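Local atomic coordinates of membrane protein, putative (Geobacter sulfurreducens PCA, PDB entry 2QYB), a protein that is of unproven function but is probably a membrane transporter-like protein with an attached phosphatase domain, the piece described here being its GAF domain. Residues A[41-44]-A[48-51]; A[72-77]-A[108-113]; A[76-79]-A[84-87]. All coordinates share one frame; numbering follows the deposited sequence.

Contact 1 of 3, residues A[41-44]-A[48-51]; sequences RLVD and VLRV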
loop_
_atom_site.group_PDB
_atom_site.type_symbol
_atom_site.label_atom_id
_atom_site.label_comp_id
_atom_site.label_asym_id
_atom_site.label_seq_id
_atom_site.Cartn_x
_atom_site.Cartn_y
_atom_site.Cartn_z
ATOM N N ARG A 41 5.992 -4.251 -10.445
ATOM C CA ARG A 41 4.931 -4.462 -11.401
ATOM C C ARG A 41 4.769 -5.964 -11.651
ATOM O O ARG A 41 5.763 -6.701 -11.686
ATOM C CB ARG A 41 5.233 -3.774 -12.730
ATOM C CG ARG A 41 5.369 -2.295 -12.601
ATOM C CD ARG A 41 5.609 -1.695 -13.963
ATOM N NE ARG A 41 5.487 -0.238 -13.938
ATOM C CZ ARG A 41 6.407 0.594 -13.438
ATOM N NH1 ARG A 41 7.527 0.144 -12.878
ATOM N NH2 ARG A 41 6.201 1.897 -13.468
ATOM N N LEU A 42 3.513 -6.385 -11.848
ATOM C CA LEU A 42 3.187 -7.758 -12.209
ATOM C C LEU A 42 2.350 -7.762 -13.471
ATOM O O LEU A 42 1.547 -6.871 -13.699
ATOM C CB LEU A 42 2.448 -8.471 -11.063
ATOM C CG LEU A 42 3.205 -8.549 -9.724
ATOM C CD1 LEU A 42 2.403 -9.213 -8.532
ATOM C CD2 LEU A 42 4.561 -9.210 -9.916
ATOM N N VAL A 43 2.554 -8.768 -14.305
ATOM C CA VAL A 43 1.761 -8.884 -15.486
ATOM C C VAL A 43 0.336 -9.224 -15.088
ATOM O O VAL A 43 0.125 -10.046 -14.205
ATOM C CB VAL A 43 2.313 -9.929 -16.488
ATOM C CG1 VAL A 43 1.492 -9.868 -17.752
ATOM C CG2 VAL A 43 3.749 -9.626 -16.845
ATOM N N ASP A 44 -0.637 -8.575 -15.733
ATOM C CA ASP A 44 -2.033 -8.929 -15.549
ATOM C C ASP A 44 -2.382 -9.946 -16.641
ATOM O O ASP A 44 -1.543 -10.263 -17.479
ATOM C CB ASP A 44 -2.941 -7.681 -15.570
ATOM C CG ASP A 44 -2.982 -6.986 -16.932
ATOM O OD1 ASP A 44 -2.418 -7.542 -17.907
ATOM O OD2 ASP A 44 -3.600 -5.897 -17.033
ATOM N N VAL A 48 -0.172 -6.734 -19.526
ATOM C CA VAL A 48 0.333 -5.421 -19.108
ATOM C C VAL A 48 1.061 -5.519 -17.725
ATOM O O VAL A 48 0.592 -6.205 -16.809
ATOM C CB VAL A 48 -0.846 -4.378 -19.033
ATOM C CG1 VAL A 48 -0.366 -2.984 -18.529
ATOM C CG2 VAL A 48 -1.566 -4.275 -20.357
ATOM N N LEU A 49 2.197 -4.829 -17.598
ATOM C CA LEU A 49 2.921 -4.694 -16.322
ATOM C C LEU A 49 2.260 -3.619 -15.455
ATOM O O LEU A 49 2.457 -2.414 -15.657
ATOM C CB LEU A 49 4.399 -4.359 -16.541
ATOM C CG LEU A 49 5.321 -5.520 -16.936
ATOM C CD1 LEU A 49 6.678 -4.975 -17.333
ATOM C CD2 LEU A 49 5.466 -6.553 -15.795
ATOM N N ARG A 50 1.449 -4.083 -14.509
ATOM C CA ARG A 50 0.677 -3.238 -13.649
ATOM C C ARG A 50 1.449 -2.971 -12.365
ATOM O O ARG A 50 1.944 -3.913 -11.725
ATOM C CB ARG A 50 -0.643 -3.934 -13.299
ATOM C CG ARG A 50 -1.605 -4.208 -14.476
ATOM C CD ARG A 50 -2.458 -3.018 -14.889
ATOM N NE ARG A 50 -2.911 -2.232 -13.736
ATOM C CZ ARG A 50 -4.069 -2.366 -13.066
ATOM N NH1 ARG A 50 -4.302 -1.579 -12.014
ATOM N NH2 ARG A 50 -4.986 -3.273 -13.404
ATOM N N VAL A 51 1.485 -1.703 -11.960
ATOM C CA VAL A 51 1.968 -1.330 -10.620
ATOM C C VAL A 51 1.114 -1.937 -9.498
ATOM O O VAL A 51 -0.109 -1.667 -9.379
ATOM C CB VAL A 51 2.003 0.184 -10.402
ATOM C CG1 VAL A 51 2.482 0.479 -8.984
ATOM C CG2 VAL A 51 2.876 0.853 -11.481
#
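Val51 covers one face of the Arg41 guanidinium with its CG2, 3.7 Å from Arg41 NE, while the carbonyl oxygen of Leu49 lies at the edge of the group, near its plane. Arg41 gets there because its chain runs extended from CG to NE (chi2 -178°), so Arg41 CD passes Leu49 O at 3.6 Å and meets Leu49 CB on the way. Its NH2 bonds to the carbonyl oxygens of Ala63 and Lys65. The carboxylate of Asp44 has OD2 against the aliphatic CG of Arg50, and the carboxylate plane stands 80° from the Arg50 guanidinium, whose NE makes a salt bridge with Asp66. Asp44 OD1 accepts from Val48 N (2.9 Å), the donor coming from above the carboxylate plane. Asp44 N in turn donates to Val48 O at 2.9 Å, so backbone and side chain together close the turn. Further along, Leu42 and Arg50 exchange two backbone hydrogen bonds. On the face that carries Arg41, Val43 CG2 touches Leu49 CD2 at 3.7 Å, and both side chains also rest on Phe79 of helix 74-81. This is an antiparallel beta hairpin, joining strands 37-43 and 49-56 at one border of the GAF-domain sheet.

Contact 2 of 3, residues A[72-77]-A[108-113]; sequences ETYIGE and KSFAHI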
loop_
_atom_site.group_PDB
_atom_site.type_symbol
_atom_site.label_atom_id
_atom_site.label_comp_id
_atom_site.label_asym_id
_atom_site.label_seq_id
_atom_site.Cartn_x
_atom_site.Cartn_y
_atom_site.Cartn_z
ATOM N N GLU A 72 11.716 -0.905 -26.835
ATOM C CA GLU A 72 12.127 0.519 -26.821
ATOM C C GLU A 72 12.238 1.203 -25.431
ATOM O O GLU A 72 12.700 2.347 -25.335
ATOM C CB GLU A 72 11.205 1.371 -27.722
ATOM C CG GLU A 72 11.302 1.070 -29.232
ATOM C CD GLU A 72 10.389 -0.081 -29.689
ATOM O OE1 GLU A 72 9.529 -0.577 -28.890
ATOM O OE2 GLU A 72 10.550 -0.486 -30.863
ATOM N N THR A 73 11.811 0.526 -24.372
ATOM C CA THR A 73 12.005 1.024 -23.020
ATOM C C THR A 73 12.992 0.116 -22.288
ATOM O O THR A 73 13.091 -1.054 -22.614
ATOM C CB THR A 73 10.643 1.051 -22.254
ATOM O OG1 THR A 73 10.115 -0.276 -22.195
ATOM C CG2 THR A 73 9.599 2.013 -22.963
ATOM N N TYR A 74 13.689 0.645 -21.270
ATOM C CA TYR A 74 14.605 -0.178 -20.444
ATOM C C TYR A 74 13.851 -1.263 -19.679
ATOM O O TYR A 74 14.324 -2.365 -19.550
ATOM C CB TYR A 74 15.352 0.656 -19.407
ATOM C CG TYR A 74 16.308 1.691 -19.926
ATOM C CD1 TYR A 74 17.588 1.348 -20.341
ATOM C CD2 TYR A 74 15.956 3.031 -19.940
ATOM C CE1 TYR A 74 18.492 2.313 -20.808
ATOM C CE2 TYR A 74 16.849 3.992 -20.403
ATOM C CZ TYR A 74 18.118 3.624 -20.837
ATOM O OH TYR A 74 18.997 4.598 -21.289
ATOM N N ILE A 75 12.684 -0.909 -19.156
ATOM C CA ILE A 75 11.835 -1.825 -18.413
ATOM C C ILE A 75 11.219 -2.945 -19.286
ATOM O O ILE A 75 11.149 -4.102 -18.888
ATOM C CB ILE A 75 10.725 -1.042 -17.678
ATOM C CG1 ILE A 75 10.011 -1.948 -16.674
ATOM C CG2 ILE A 75 9.736 -0.387 -18.698
ATOM C CD1 ILE A 75 9.181 -1.186 -15.705
ATOM N N GLY A 76 10.805 -2.605 -20.491
ATOM C CA GLY A 76 10.350 -3.610 -21.454
ATOM C C GLY A 76 11.471 -4.539 -21.880
ATOM O O GLY A 76 11.248 -5.728 -22.114
ATOM N N GLU A 77 12.677 -3.992 -21.984
ATOM C CA GLU A 77 13.825 -4.773 -22.407
ATOM C C GLU A 77 14.219 -5.740 -21.298
ATOM O O GLU A 77 14.581 -6.869 -21.568
ATOM C CB GLU A 77 15.004 -3.859 -22.809
ATOM C CG GLU A 77 16.362 -4.586 -23.142
ATOM C CD GLU A 77 16.221 -5.685 -24.196
ATOM O OE1 GLU A 77 15.176 -5.700 -24.878
ATOM O OE2 GLU A 77 17.140 -6.536 -24.348
ATOM N N LYS A 108 19.285 10.027 -10.243
ATOM C CA LYS A 108 20.716 9.876 -10.574
ATOM C C LYS A 108 21.077 8.514 -11.158
ATOM O O LYS A 108 22.025 8.374 -11.903
ATOM C CB LYS A 108 21.566 10.121 -9.310
ATOM C CG LYS A 108 21.407 11.536 -8.839
ATOM C CD LYS A 108 22.455 12.013 -7.837
ATOM C CE LYS A 108 22.263 13.533 -7.588
ATOM N NZ LYS A 108 22.129 14.350 -8.901
ATOM N N SER A 109 20.296 7.517 -10.806
ATOM C CA SER A 109 20.720 6.116 -10.863
ATOM C C SER A 109 19.435 5.229 -10.867
ATOM O O SER A 109 18.466 5.549 -10.157
ATOM C CB SER A 109 21.557 5.902 -9.620
ATOM O OG SER A 109 22.178 4.647 -9.587
ATOM N N PHE A 110 19.365 4.180 -11.683
ATOM C CA PHE A 110 18.221 3.260 -11.590
ATOM C C PHE A 110 18.515 1.870 -12.095
ATOM O O PHE A 110 19.536 1.640 -12.730
ATOM C CB PHE A 110 16.933 3.827 -12.260
ATOM C CG PHE A 110 16.998 3.892 -13.756
ATOM C CD1 PHE A 110 16.656 2.788 -14.527
ATOM C CD2 PHE A 110 17.419 5.047 -14.388
ATOM C CE1 PHE A 110 16.741 2.833 -15.914
ATOM C CE2 PHE A 110 17.484 5.109 -15.766
ATOM C CZ PHE A 110 17.144 3.996 -16.534
ATOM N N ALA A 111 17.610 0.941 -11.791
ATOM C CA ALA A 111 17.745 -0.479 -12.199
ATOM C C ALA A 111 16.374 -1.132 -12.365
ATOM O O ALA A 111 15.444 -0.795 -11.642
ATOM C CB ALA A 111 18.576 -1.260 -11.183
ATOM N N HIS A 112 16.259 -2.022 -13.360
ATOM C CA HIS A 112 15.087 -2.873 -13.554
ATOM C C HIS A 112 15.495 -4.341 -13.503
ATOM O O HIS A 112 16.354 -4.768 -14.250
ATOM C CB HIS A 112 14.375 -2.537 -14.872
ATOM C CG HIS A 112 13.833 -1.145 -14.920
ATOM N ND1 HIS A 112 14.412 -0.132 -15.662
ATOM C CD2 HIS A 112 12.762 -0.596 -14.312
ATOM C CE1 HIS A 112 13.713 0.980 -15.512
ATOM N NE2 HIS A 112 12.701 0.723 -14.702
ATOM N N ILE A 113 14.835 -5.106 -12.627
ATOM C CA ILE A 113 15.219 -6.464 -12.299
ATOM C C ILE A 113 14.037 -7.362 -12.516
ATOM O O ILE A 113 12.993 -7.172 -11.884
ATOM C CB ILE A 113 15.668 -6.594 -10.825
ATOM C CG1 ILE A 113 16.815 -5.603 -10.522
ATOM C CG2 ILE A 113 16.041 -8.073 -10.483
ATOM C CD1 ILE A 113 16.326 -4.481 -9.625
#
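Tyr74 and Ile75, in the first turn of helix 74-81, pack on Phe110 and His112 of strand 109-115, so that the helix lies against a face of the antiparallel GAF-domain sheet. The aromatic part is a T-shaped pair: Phe110 turns its edge to the face of Tyr74, with ring centroids 5.4 Å apart and planes at 71°. Phe110 CZ stands above the tyrosine ring, offset toward its rim, and is 3.7 Å from Tyr74 CD2. With CG held between its backbone N and carbonyl carbon (chi1 70°), the phenylalanine directs its ring so that the CZ edge meets Tyr74. A CH-pi contact follows two residues along, where Ile75 CB sits over the centre of the His112 ring, 4.0 Å from the centroid. Ile75 CG1 and CD1 extend the cover to CD2 of the same imidazole, whose ND1 is buried near Tyr74 CB and has no polar partner in the model. With an alanine here in place of the imidazole, Ile75 CB would probably lose the ring face it rests on, and a gap is likely to open between helix and strand. The polar bonds belong to the helix start itself: Thr73 is the N-cap, and Thr73 OG1, which also bonds to Glu70 O, accepts from Gly76 N at 3.0 Å with an N-H...O angle of 144°.

Contact 3 of 3, residues A[76-79]-A[84-87]; sequences GEAF and LQFV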
loop_
_atom_site.group_PDB
_atom_site.type_symbol
_atom_site.label_atom_id
_atom_site.label_comp_id
_atom_site.label_asym_id
_atom_site.label_seq_id
_atom_site.Cartn_x
_atom_site.Cartn_y
_atom_site.Cartn_z
ATOM N N GLY A 76 10.805 -2.605 -20.491
ATOM C CA GLY A 76 10.350 -3.610 -21.454
ATOM C C GLY A 76 11.471 -4.539 -21.880
ATOM O O GLY A 76 11.248 -5.728 -22.114
ATOM N N GLU A 77 12.677 -3.992 -21.984
ATOM C CA GLU A 77 13.825 -4.773 -22.407
ATOM C C GLU A 77 14.219 -5.740 -21.298
ATOM O O GLU A 77 14.581 -6.869 -21.568
ATOM C CB GLU A 77 15.004 -3.859 -22.809
ATOM C CG GLU A 77 16.362 -4.586 -23.142
ATOM C CD GLU A 77 16.221 -5.685 -24.196
ATOM O OE1 GLU A 77 15.176 -5.700 -24.878
ATOM O OE2 GLU A 77 17.140 -6.536 -24.348
ATOM N N ALA A 78 14.114 -5.313 -20.053
ATOM C CA ALA A 78 14.419 -6.199 -18.931
ATOM C C ALA A 78 13.444 -7.369 -18.856
ATOM O O ALA A 78 13.820 -8.530 -18.637
ATOM C CB ALA A 78 14.415 -5.406 -17.625
ATOM N N PHE A 79 12.173 -7.048 -19.042
ATOM C CA PHE A 79 11.117 -8.034 -18.977
ATOM C C PHE A 79 11.207 -8.990 -20.124
ATOM O O PHE A 79 11.131 -10.203 -19.915
ATOM C CB PHE A 79 9.750 -7.365 -19.020
ATOM C CG PHE A 79 8.619 -8.316 -18.870
ATOM C CD1 PHE A 79 8.351 -8.910 -17.637
ATOM C CD2 PHE A 79 7.836 -8.646 -19.943
ATOM C CE1 PHE A 79 7.299 -9.817 -17.480
ATOM C CE2 PHE A 79 6.772 -9.547 -19.796
ATOM C CZ PHE A 79 6.501 -10.117 -18.557
ATOM N N LEU A 84 18.476 -8.156 -16.284
ATOM C CA LEU A 84 18.417 -6.877 -15.649
ATOM C C LEU A 84 18.991 -5.799 -16.550
ATOM O O LEU A 84 19.810 -6.066 -17.419
ATOM C CB LEU A 84 19.102 -6.908 -14.280
ATOM C CG LEU A 84 20.566 -7.234 -14.244
ATOM C CD1 LEU A 84 21.386 -5.987 -14.480
ATOM C CD2 LEU A 84 20.871 -7.874 -12.890
ATOM N N GLN A 85 18.504 -4.594 -16.336
ATOM C CA GLN A 85 18.941 -3.413 -17.042
ATOM C C GLN A 85 19.217 -2.340 -15.992
ATOM O O GLN A 85 18.410 -2.154 -15.041
ATOM C CB GLN A 85 17.802 -2.932 -17.933
ATOM C CG GLN A 85 17.238 -3.978 -18.870
ATOM C CD GLN A 85 18.249 -4.390 -19.923
ATOM O OE1 GLN A 85 18.683 -3.569 -20.749
ATOM N NE2 GLN A 85 18.641 -5.673 -19.894
ATOM N N PHE A 86 20.324 -1.629 -16.105
ATOM C CA PHE A 86 20.565 -0.534 -15.125
ATOM C C PHE A 86 21.343 0.628 -15.730
ATOM O O PHE A 86 21.996 0.457 -16.719
ATOM C CB PHE A 86 21.266 -1.065 -13.849
ATOM C CG PHE A 86 22.611 -1.618 -14.100
ATOM C CD1 PHE A 86 23.746 -0.816 -13.976
ATOM C CD2 PHE A 86 22.764 -2.944 -14.516
ATOM C CE1 PHE A 86 25.015 -1.346 -14.248
ATOM C CE2 PHE A 86 24.038 -3.482 -14.792
ATOM C CZ PHE A 86 25.149 -2.685 -14.663
ATOM N N VAL A 87 21.211 1.800 -15.122
ATOM C CA VAL A 87 21.947 3.016 -15.487
ATOM C C VAL A 87 22.572 3.542 -14.185
ATOM O O VAL A 87 21.859 3.870 -13.220
ATOM C CB VAL A 87 21.032 4.095 -16.203
ATOM C CG1 VAL A 87 21.754 5.402 -16.436
ATOM C CG2 VAL A 87 20.509 3.566 -17.506
#
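Gln85 carries the strand side of this contact, and its CG lies 3.4 Å from Ala78 CB, the closest approach between the two segments. Gln85 CG also comes within 3.6 Å of Ala78 CA, so the methylene rests against the helix backbone as well as the methyl group. Beyond CG the amide meets the aliphatic CG of Glu77 and not its carboxylate: Gln85 OE1 is 3.5 Å from Glu77 CG, and Gln85 CD is 3.7 Å from the same carbon. The carboxylate and amide planes are 88° apart, nearly perpendicular, and the meeting is one of van der Waals contact.

What positions these groups lies in the torsions and in the next shell. Glu77 has CG anti to its backbone N (chi1 174°), which sets this carbon beside the amide, and the chain then bends at chi2. Gln85 is bent at chi2 too (-67°), folding its amide back along the chain, where NE2 donates to the carbonyl oxygen of Arg83. That bond is likely to limit the rotation of the amide and so keep OE1 turned to Glu77. Ala78 is buried, its small side chain also touching His112 and Ile125, while Glu77 packs on Ile71.

Gln85 begins the short strand 85-87, which pairs through backbone hydrogen bonds with strand 109-115 at Gln85-His112 and Val87-Phe110. Helix 74-81 leads by a brief connection into this border strand and lies over the antiparallel sheet of the GAF domain, whereas Leu84 and Phe86 touch helix 139-158.

In the fold
Contacts 2 and 3 use the same helix, 74-81, and set it against the neighbouring strands 109-115 and 85-87; their centres are about 4 Å apart. Contact 1 lies at the other border of the sheet, its centre about 15 Å from either, and is reached by the same helix through Ile75 on Arg41 and Phe79 on Val43 and Leu49. Contact 2 is buried, and aromatic and aliphatic groups do the work. Contacts 1 and 3 are partly buried: the first relies on backbone hydrogen bonds and charged side chains, some of which approach the second subunit, whereas the third rests on an alanine methyl and the aliphatic parts of Gln85 and Glu77.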